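Separin (Saccharomyces cerevisiae, PDB 5U1T) cleaves the MCD1/SCC1 subunit of cohesin at the onset of anaphase, as a caspase-like cysteine protease that securin (PDS1) holds inactive for most of the cell cycle. Local coordinates at residues Asn1464-Gly1470 with Ala1490-Gly1496; Ser1498-Met1502 with Gly1512-Thr1516; Ser1561-Ser1565 with Ile1587-Lys1593. The contacts are given in a common frame with arbitrary orientation. Residues are numbered along the deposited sequence.

The three contacts follow one another along the C-terminal part of the chain, each closing before the next opens, so none nests in or crosses another. Contact 1 closes a beta-alpha-beta unit, pairing strand 1465-1469 with strand 1492-1494. Two residues on, past Cys1497, contact 2 closes the loop that leads into helix 1513-1519; Leu1494 O meets Ser1499 OG at 2.8 Å, a probable hydrogen bond between the two contacts. Contact 3 brings strands 1585-1589 and 1592-1594 back to the start of helix 1564-1571. There Phe1493 CE1 touches Val1564 CG2 (3.7 Å), while Ile1514 CD1 of contact 2 reaches Tyr1588 CD1 (3.4 Å). Contacts 1 and 3 reach the same mixed sheet, with contact 2 packed beside it.

Contact 1. Residues Asn1464-Gly1470 with Ala1490-Gly1496; sequences NLFVYIG and APSFLLG
Strands 1465-1469 and 1492-1494 run parallel, their axes 4.6 Å apart at closest approach and 7° apart in direction. Extended backbone pairs Phe1466 with Ser1492 (CA-CA 4.7 Å) and Val1467 with Phe1493 (CA-CA 4.6 Å). Hydrogen bonds zigzag between the strands: Phe1466 N to Pro1491 O (3.0 Å), Phe1493 N to Phe1466 O (2.8 Å) and Tyr1468 N to Phe1493 O (3.1 Å). The fourth, Leu1495 N to Tyr1468 O (3.1 Å, 124° at the hydrogen), is weak and coincides with consecutive inverse gamma turns centred on Leu1494 and Leu1495. Within 1490-1496, Ser1492 OG bonds back to Ala1490 O (2.8 Å). CA-H...O contacts add Ser1492 CA to Phe1466 O and Gly1496 CA to Gly1470 O, both 3.1 Å.

Apolar contacts line both faces. Val1467 CB meets Phe1493 CB at 4.1 Å, and Leu1465, in a t,p rotamer, brings CD1 to 3.6 Å from Phe1493 CE2; Phe1493 continues onto helix 1534-1548. Across the sheet, Phe1466 CB lies 4.0 Å from Ala1490 CB.

Glycine is needed at 1496, where a CB would collide with Gly1470 O. This parallel pair within a beta-alpha-beta unit, with helix 1480-1483 in the connection, belongs to the caspase-like core of clan CD peptidases, and its second strand leads, through Leu1495 and Gly1496, to Cys1497, the active-site residue by similarity.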
loop_
_atom_site.group_PDB
_atom_site.type_symbol
_atom_site.label_atom_id
_atom_site.label_comp_id
_atom_site.label_asym_id
_atom_site.label_seq_id
_atom_site.Cartn_x
_atom_site.Cartn_y
_atom_site.Cartn_z
ATOM N N ASN A 1464 -35.410 39.487 0.807
ATOM C CA ASN A 1464 -36.774 39.029 1.030
ATOM C C ASN A 1464 -37.255 38.228 -0.171
ATOM O O ASN A 1464 -38.160 37.398 -0.072
ATOM C CB ASN A 1464 -37.709 40.206 1.280
ATOM C CG ASN A 1464 -37.418 40.908 2.583
ATOM O OD1 ASN A 1464 -37.330 42.139 2.635
ATOM N ND2 ASN A 1464 -37.252 40.128 3.646
ATOM N N LEU A 1465 -36.638 38.500 -1.315
ATOM C CA LEU A 1465 -36.942 37.786 -2.540
ATOM C C LEU A 1465 -35.719 37.695 -3.439
ATOM O O LEU A 1465 -35.017 38.681 -3.651
ATOM C CB LEU A 1465 -38.077 38.472 -3.286
ATOM C CG LEU A 1465 -38.318 37.897 -4.677
ATOM C CD1 LEU A 1465 -38.754 36.449 -4.568
ATOM C CD2 LEU A 1465 -39.348 38.710 -5.418
ATOM N N PHE A 1466 -35.463 36.505 -3.961
ATOM C CA PHE A 1466 -34.416 36.327 -4.950
ATOM C C PHE A 1466 -34.996 35.873 -6.284
ATOM O O PHE A 1466 -35.648 34.835 -6.347
ATOM C CB PHE A 1466 -33.391 35.312 -4.463
ATOM C CG PHE A 1466 -32.342 35.005 -5.474
ATOM C CD1 PHE A 1466 -31.257 35.843 -5.634
ATOM C CD2 PHE A 1466 -32.444 33.890 -6.281
ATOM C CE1 PHE A 1466 -30.291 35.569 -6.575
ATOM C CE2 PHE A 1466 -31.481 33.612 -7.226
ATOM C CZ PHE A 1466 -30.402 34.445 -7.370
ATOM N N VAL A 1467 -34.781 36.636 -7.353
ATOM C CA VAL A 1467 -35.247 36.185 -8.664
ATOM C C VAL A 1467 -34.101 36.189 -9.678
ATOM O O VAL A 1467 -33.271 37.091 -9.688
ATOM C CB VAL A 1467 -36.452 37.027 -9.172
ATOM C CG1 VAL A 1467 -36.965 37.934 -8.077
ATOM C CG2 VAL A 1467 -36.120 37.801 -10.437
ATOM N N TYR A 1468 -34.053 35.142 -10.504
ATOM C CA TYR A 1468 -32.927 34.884 -11.400
ATOM C C TYR A 1468 -33.397 34.430 -12.774
ATOM O O TYR A 1468 -34.082 33.432 -12.883
ATOM C CB TYR A 1468 -32.007 33.825 -10.790
ATOM C CG TYR A 1468 -30.928 33.269 -11.715
ATOM C CD1 TYR A 1468 -31.177 32.173 -12.540
ATOM C CD2 TYR A 1468 -29.659 33.818 -11.738
ATOM C CE1 TYR A 1468 -30.191 31.656 -13.372
ATOM C CE2 TYR A 1468 -28.666 33.305 -12.565
ATOM C CZ TYR A 1468 -28.936 32.224 -13.376
ATOM O OH TYR A 1468 -27.945 31.721 -14.193
ATOM N N ILE A 1469 -33.005 35.149 -13.820
ATOM C CA ILE A 1469 -33.329 34.761 -15.192
ATOM C C ILE A 1469 -32.063 34.511 -16.037
ATOM O O ILE A 1469 -31.279 35.415 -16.294
ATOM C CB ILE A 1469 -34.204 35.836 -15.881
ATOM C CG1 ILE A 1469 -35.384 36.225 -14.989
ATOM C CG2 ILE A 1469 -34.680 35.358 -17.242
ATOM C CD1 ILE A 1469 -36.397 37.084 -15.665
ATOM N N GLY A 1470 -31.879 33.277 -16.475
ATOM C CA GLY A 1470 -30.717 32.899 -17.256
ATOM C C GLY A 1470 -30.617 31.395 -17.134
ATOM O O GLY A 1470 -31.514 30.792 -16.549
ATOM N N ALA A 1490 -33.373 33.240 0.639
ATOM C CA ALA A 1490 -34.567 33.913 0.166
ATOM C C ALA A 1490 -35.361 33.005 -0.753
ATOM O O ALA A 1490 -34.777 32.235 -1.516
ATOM C CB ALA A 1490 -34.201 35.211 -0.560
ATOM N N PRO A 1491 -36.696 33.101 -0.676
ATOM C CA PRO A 1491 -37.595 32.502 -1.667
ATOM C C PRO A 1491 -37.081 32.790 -3.076
ATOM O O PRO A 1491 -36.923 33.948 -3.431
ATOM C CB PRO A 1491 -38.928 33.208 -1.399
ATOM C CG PRO A 1491 -38.887 33.526 0.057
ATOM C CD PRO A 1491 -37.435 33.831 0.372
ATOM N N SER A 1492 -36.798 31.764 -3.864
ATOM C CA SER A 1492 -36.145 31.986 -5.145
ATOM C C SER A 1492 -37.005 31.638 -6.362
ATOM O O SER A 1492 -37.622 30.577 -6.420
ATOM C CB SER A 1492 -34.843 31.196 -5.189
ATOM O OG SER A 1492 -34.038 31.516 -4.073
ATOM N N PHE A 1493 -37.048 32.555 -7.324
ATOM C CA PHE A 1493 -37.625 32.277 -8.636
ATOM C C PHE A 1493 -36.511 31.914 -9.634
ATOM O O PHE A 1493 -36.011 32.774 -10.358
ATOM C CB PHE A 1493 -38.432 33.483 -9.154
ATOM C CG PHE A 1493 -39.723 33.724 -8.419
ATOM C CD1 PHE A 1493 -40.772 32.834 -8.518
ATOM C CD2 PHE A 1493 -39.896 34.847 -7.641
ATOM C CE1 PHE A 1493 -41.964 33.057 -7.843
ATOM C CE2 PHE A 1493 -41.094 35.072 -6.967
ATOM C CZ PHE A 1493 -42.123 34.174 -7.067
ATOM N N LEU A 1494 -36.112 30.648 -9.656
ATOM C CA LEU A 1494 -35.095 30.172 -10.594
ATOM C C LEU A 1494 -35.669 30.020 -12.003
ATOM O O LEU A 1494 -35.764 28.905 -12.520
ATOM C CB LEU A 1494 -34.520 28.820 -10.126
ATOM C CG LEU A 1494 -33.273 28.773 -9.245
ATOM C CD1 LEU A 1494 -33.507 29.468 -7.940
ATOM C CD2 LEU A 1494 -32.841 27.341 -9.001
ATOM N N LEU A 1495 -36.059 31.121 -12.631
ATOM C CA LEU A 1495 -36.764 31.041 -13.917
ATOM C C LEU A 1495 -35.830 30.818 -15.118
ATOM O O LEU A 1495 -35.778 31.650 -16.025
ATOM C CB LEU A 1495 -37.589 32.309 -14.149
ATOM C CG LEU A 1495 -38.296 32.921 -12.936
ATOM C CD1 LEU A 1495 -39.008 34.239 -13.289
ATOM C CD2 LEU A 1495 -39.268 31.928 -12.345
ATOM N N GLY A 1496 -35.108 29.701 -15.136
ATOM C CA GLY A 1496 -34.229 29.391 -16.253
ATOM C C GLY A 1496 -34.292 27.947 -16.725
ATOM O O GLY A 1496 -34.845 27.091 -16.036
#

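Contact 2. Residues Ser1498-Met1502 with Gly1512-Thr1516; sequences SSAAM and GTIYT
A turn following the probable catalytic Cys1497 packs here against the N-terminal end of helix 1513-1519, through van der Waals and Met-aromatic contacts. Residues Ser1498 to Ala1501 form a type I beta turn, with a weak bond from Ala1501 N to Ser1498 O (3.2 Å), and Met1502 then extends. Gly1512 occupies the N-cap position, its CA 3.8 Å from Ala1501 O, where a CB would clash with that oxygen. Ser1499 O lies 3.3 Å from Thr1513 CB, and Ala1500 O is 4.1 Å from Ile1514 CG2.

Met1502, with chi1 m, chi2 -137° and chi3 m, reaches across the gap: CG is 4.2 Å from Ile1514 CG2, SD sits over the face of the Tyr1515 ring (4.1 Å from its centroid, 22° off the normal), and CE is 3.6 Å from Tyr1515 CZ.

Around this contact, Ser1499 OG hydrogen-bonds Leu1494 O of contact 1, Ala1500 pairs through its backbone with Asn1528 of strand 1524-1528, and Ile1514 touches Tyr1588 of strand 1585-1589.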
loop_
_atom_site.group_PDB
_atom_site.type_symbol
_atom_site.label_atom_id
_atom_site.label_comp_id
_atom_site.label_asym_id
_atom_site.label_seq_id
_atom_site.Cartn_x
_atom_site.Cartn_y
_atom_site.Cartn_z
ATOM N N SER A 1498 -33.879 24.353 -17.056
ATOM C CA SER A 1498 -33.475 23.175 -16.288
ATOM C C SER A 1498 -32.965 23.463 -14.885
ATOM O O SER A 1498 -32.208 22.669 -14.344
ATOM C CB SER A 1498 -32.408 22.390 -17.051
ATOM O OG SER A 1498 -32.968 21.653 -18.120
ATOM N N SER A 1499 -33.396 24.566 -14.284
ATOM C CA SER A 1499 -33.055 24.825 -12.890
ATOM C C SER A 1499 -33.545 23.732 -11.923
ATOM O O SER A 1499 -32.856 23.417 -10.949
ATOM C CB SER A 1499 -33.615 26.171 -12.460
ATOM O OG SER A 1499 -34.948 26.292 -12.894
ATOM N N ALA A 1500 -34.715 23.148 -12.189
ATOM C CA ALA A 1500 -35.242 22.088 -11.330
ATOM C C ALA A 1500 -34.978 20.687 -11.884
ATOM O O ALA A 1500 -35.488 19.699 -11.353
ATOM C CB ALA A 1500 -36.724 22.282 -11.106
ATOM N N ALA A 1501 -34.196 20.584 -12.948
ATOM C CA ALA A 1501 -33.892 19.269 -13.498
ATOM C C ALA A 1501 -32.942 18.531 -12.571
ATOM O O ALA A 1501 -32.325 19.142 -11.692
ATOM C CB ALA A 1501 -33.302 19.383 -14.886
ATOM N N MET A 1502 -32.847 17.217 -12.755
ATOM C CA MET A 1502 -31.979 16.379 -11.951
ATOM C C MET A 1502 -31.304 15.324 -12.806
ATOM O O MET A 1502 -31.970 14.637 -13.583
ATOM C CB MET A 1502 -32.762 15.706 -10.830
ATOM C CG MET A 1502 -33.212 16.674 -9.771
ATOM S SD MET A 1502 -32.988 16.075 -8.097
ATOM C CE MET A 1502 -34.484 15.117 -7.883
ATOM N N GLY A 1512 -29.453 18.083 -8.047
ATOM C CA GLY A 1512 -29.756 19.209 -8.898
ATOM C C GLY A 1512 -29.934 20.402 -7.988
ATOM O O GLY A 1512 -29.891 20.286 -6.760
ATOM N N THR A 1513 -29.955 21.562 -8.607
ATOM C CA THR A 1513 -29.993 22.851 -7.956
ATOM C C THR A 1513 -31.061 23.038 -6.938
ATOM O O THR A 1513 -30.938 23.764 -5.988
ATOM C CB THR A 1513 -30.207 23.894 -9.031
ATOM O OG1 THR A 1513 -29.175 23.767 -10.003
ATOM C CG2 THR A 1513 -30.166 25.241 -8.450
ATOM N N ILE A 1514 -32.128 22.348 -7.178
ATOM C CA ILE A 1514 -33.333 22.383 -6.385
ATOM C C ILE A 1514 -33.145 21.899 -4.926
ATOM O O ILE A 1514 -33.492 22.604 -3.975
ATOM C CB ILE A 1514 -34.367 21.544 -7.112
ATOM C CG1 ILE A 1514 -35.614 21.402 -6.260
ATOM C CG2 ILE A 1514 -33.710 20.215 -7.651
ATOM C CD1 ILE A 1514 -36.296 22.672 -6.200
ATOM N N TYR A 1515 -32.515 20.753 -4.768
ATOM C CA TYR A 1515 -32.249 20.200 -3.455
ATOM C C TYR A 1515 -31.236 21.022 -2.701
ATOM O O TYR A 1515 -31.268 21.079 -1.487
ATOM C CB TYR A 1515 -31.670 18.798 -3.569
ATOM C CG TYR A 1515 -32.656 17.697 -3.810
ATOM C CD1 TYR A 1515 -34.005 17.923 -3.773
ATOM C CD2 TYR A 1515 -32.224 16.426 -4.088
ATOM C CE1 TYR A 1515 -34.898 16.908 -4.007
ATOM C CE2 TYR A 1515 -33.106 15.408 -4.322
ATOM C CZ TYR A 1515 -34.437 15.658 -4.274
ATOM O OH TYR A 1515 -35.302 14.637 -4.500
ATOM N N THR A 1516 -30.309 21.635 -3.415
ATOM C CA THR A 1516 -29.304 22.425 -2.743
ATOM C C THR A 1516 -29.917 23.637 -2.073
ATOM O O THR A 1516 -29.583 23.936 -0.948
ATOM C CB THR A 1516 -28.134 22.800 -3.648
ATOM O OG1 THR A 1516 -28.446 23.985 -4.358
ATOM C CG2 THR A 1516 -27.867 21.722 -4.618
#

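Contact 3. Residues Ser1561-Ser1565 with Ile1587-Lys1593; sequences SLSVS and IYGLPIK
Ile1587, on the last strand of the mixed sheet, begins 1587-1593 by directing its side chain at the first turn of helix 1564-1571. Its CD1, placed by an m,t rotamer, lies 3.7 Å from Val1564 CG1 and 3.5 Å from Val1564 O. The backbone then swings round through Gly1589, whose phi/psi of 107/-142 would jam a CB against the preceding carbonyl. At Pro1591 the chain returns to the helix, with CA 4.0 Å from Val1564 CG1 and CB 3.5 Å from Ser1565 OG.

Ile1592 gives the one hydrogen bond of the contact: its O accepts from Val1564 N at 2.7 Å, and Ser1563 CA adds a CA-H...O approach of 3.2 Å to the same Ile1592 O. Ile1592 CG1 meets Val1564 CB at 3.8 Å. Lys1593, t,t,p,t, then lays its aliphatic chain along the residues leading into the helix, CD 3.3 Å from Ser1561 O and CG 3.9 Å from Leu1562 O.

Two amides of the first turn thus find acceptors outside the helix backbone: Tyr1566 N at the N-cap Ser1563 OG, Val1564 N at Ile1592 O. The helix start is joined to strand 1585-1589 by apolar contact and to strand 1592-1594 by a hydrogen bond and apolar contact.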
loop_
_atom_site.group_PDB
_atom_site.type_symbol
_atom_site.label_atom_id
_atom_site.label_comp_id
_atom_site.label_asym_id
_atom_site.label_seq_id
_atom_site.Cartn_x
_atom_site.Cartn_y
_atom_site.Cartn_z
ATOM N N SER A 1561 -53.849 39.481 -3.980
ATOM C CA SER A 1561 -52.963 38.767 -4.898
ATOM C C SER A 1561 -53.051 37.261 -4.707
ATOM O O SER A 1561 -53.601 36.783 -3.715
ATOM C CB SER A 1561 -51.522 39.229 -4.719
ATOM O OG SER A 1561 -51.454 40.618 -4.961
ATOM N N LEU A 1562 -52.511 36.523 -5.672
ATOM C CA LEU A 1562 -52.468 35.063 -5.585
ATOM C C LEU A 1562 -51.191 34.580 -4.895
ATOM O O LEU A 1562 -50.137 35.222 -4.964
ATOM C CB LEU A 1562 -52.577 34.424 -6.980
ATOM C CG LEU A 1562 -53.842 34.675 -7.807
ATOM C CD1 LEU A 1562 -53.801 33.995 -9.170
ATOM C CD2 LEU A 1562 -55.047 34.216 -7.035
ATOM N N SER A 1563 -51.310 33.438 -4.227
ATOM C CA SER A 1563 -50.166 32.683 -3.726
ATOM C C SER A 1563 -49.302 32.181 -4.882
ATOM O O SER A 1563 -49.778 32.084 -6.006
ATOM C CB SER A 1563 -50.645 31.502 -2.883
ATOM O OG SER A 1563 -51.268 30.513 -3.694
ATOM N N VAL A 1564 -48.046 31.832 -4.605
ATOM C CA VAL A 1564 -47.142 31.344 -5.646
ATOM C C VAL A 1564 -47.736 30.093 -6.291
ATOM O O VAL A 1564 -47.500 29.817 -7.464
ATOM C CB VAL A 1564 -45.703 31.044 -5.088
ATOM C CG1 VAL A 1564 -45.646 29.692 -4.368
ATOM C CG2 VAL A 1564 -44.667 31.083 -6.200
ATOM N N SER A 1565 -48.535 29.356 -5.528
ATOM C CA SER A 1565 -49.133 28.126 -6.014
ATOM C C SER A 1565 -50.231 28.378 -7.033
ATOM O O SER A 1565 -50.106 27.988 -8.197
ATOM C CB SER A 1565 -49.684 27.318 -4.846
ATOM O OG SER A 1565 -48.624 26.785 -4.079
ATOM N N ILE A 1587 -42.709 23.986 -8.066
ATOM C CA ILE A 1587 -42.346 24.622 -6.798
ATOM C C ILE A 1587 -41.996 23.613 -5.702
ATOM O O ILE A 1587 -42.703 22.629 -5.519
ATOM C CB ILE A 1587 -43.482 25.479 -6.236
ATOM C CG1 ILE A 1587 -44.024 26.461 -7.267
ATOM C CG2 ILE A 1587 -43.025 26.222 -5.005
ATOM C CD1 ILE A 1587 -45.399 27.026 -6.877
ATOM N N TYR A 1588 -40.919 23.853 -4.962
ATOM C CA TYR A 1588 -40.642 23.077 -3.756
ATOM C C TYR A 1588 -40.691 23.993 -2.524
ATOM O O TYR A 1588 -40.314 25.168 -2.612
ATOM C CB TYR A 1588 -39.285 22.374 -3.850
ATOM C CG TYR A 1588 -39.275 21.081 -4.647
ATOM C CD1 TYR A 1588 -39.262 21.100 -6.030
ATOM C CD2 TYR A 1588 -39.247 19.845 -4.011
ATOM C CE1 TYR A 1588 -39.226 19.935 -6.760
ATOM C CE2 TYR A 1588 -39.218 18.674 -4.735
ATOM C CZ TYR A 1588 -39.213 18.727 -6.113
ATOM O OH TYR A 1588 -39.189 17.573 -6.861
ATOM N N GLY A 1589 -41.164 23.468 -1.391
ATOM C CA GLY A 1589 -41.233 24.238 -0.161
ATOM C C GLY A 1589 -42.648 24.641 0.217
ATOM O O GLY A 1589 -43.593 23.868 0.031
ATOM N N LEU A 1590 -42.801 25.855 0.742
ATOM C CA LEU A 1590 -44.102 26.346 1.202
ATOM C C LEU A 1590 -44.720 27.383 0.257
ATOM O O LEU A 1590 -44.011 28.163 -0.365
ATOM C CB LEU A 1590 -43.962 26.946 2.606
ATOM C CG LEU A 1590 -43.289 26.031 3.627
ATOM C CD1 LEU A 1590 -43.358 26.625 5.028
ATOM C CD2 LEU A 1590 -43.919 24.649 3.580
ATOM N N PRO A 1591 -46.055 27.413 0.157
ATOM C CA PRO A 1591 -46.626 28.443 -0.712
ATOM C C PRO A 1591 -46.459 29.848 -0.099
ATOM O O PRO A 1591 -46.610 30.046 1.114
ATOM C CB PRO A 1591 -48.092 28.032 -0.816
ATOM C CG PRO A 1591 -48.360 27.313 0.456
ATOM C CD PRO A 1591 -47.094 26.599 0.810
ATOM N N ILE A 1592 -46.106 30.820 -0.932
ATOM C CA ILE A 1592 -45.929 32.172 -0.438
ATOM C C ILE A 1592 -46.928 33.109 -1.103
ATOM O O ILE A 1592 -47.403 32.839 -2.207
ATOM C CB ILE A 1592 -44.488 32.683 -0.676
ATOM C CG1 ILE A 1592 -44.260 33.009 -2.157
ATOM C CG2 ILE A 1592 -43.484 31.661 -0.179
ATOM C CD1 ILE A 1592 -43.030 33.839 -2.430
ATOM N N LYS A 1593 -47.263 34.196 -0.413
ATOM C CA LYS A 1593 -48.033 35.288 -1.005
ATOM C C LYS A 1593 -47.327 36.603 -0.683
ATOM O O LYS A 1593 -46.747 36.766 0.392
ATOM C CB LYS A 1593 -49.478 35.289 -0.495
ATOM C CG LYS A 1593 -50.386 36.243 -1.251
ATOM C CD LYS A 1593 -51.853 35.969 -0.987
ATOM C CE LYS A 1593 -52.283 36.408 0.399
ATOM N NZ LYS A 1593 -53.684 35.943 0.674
#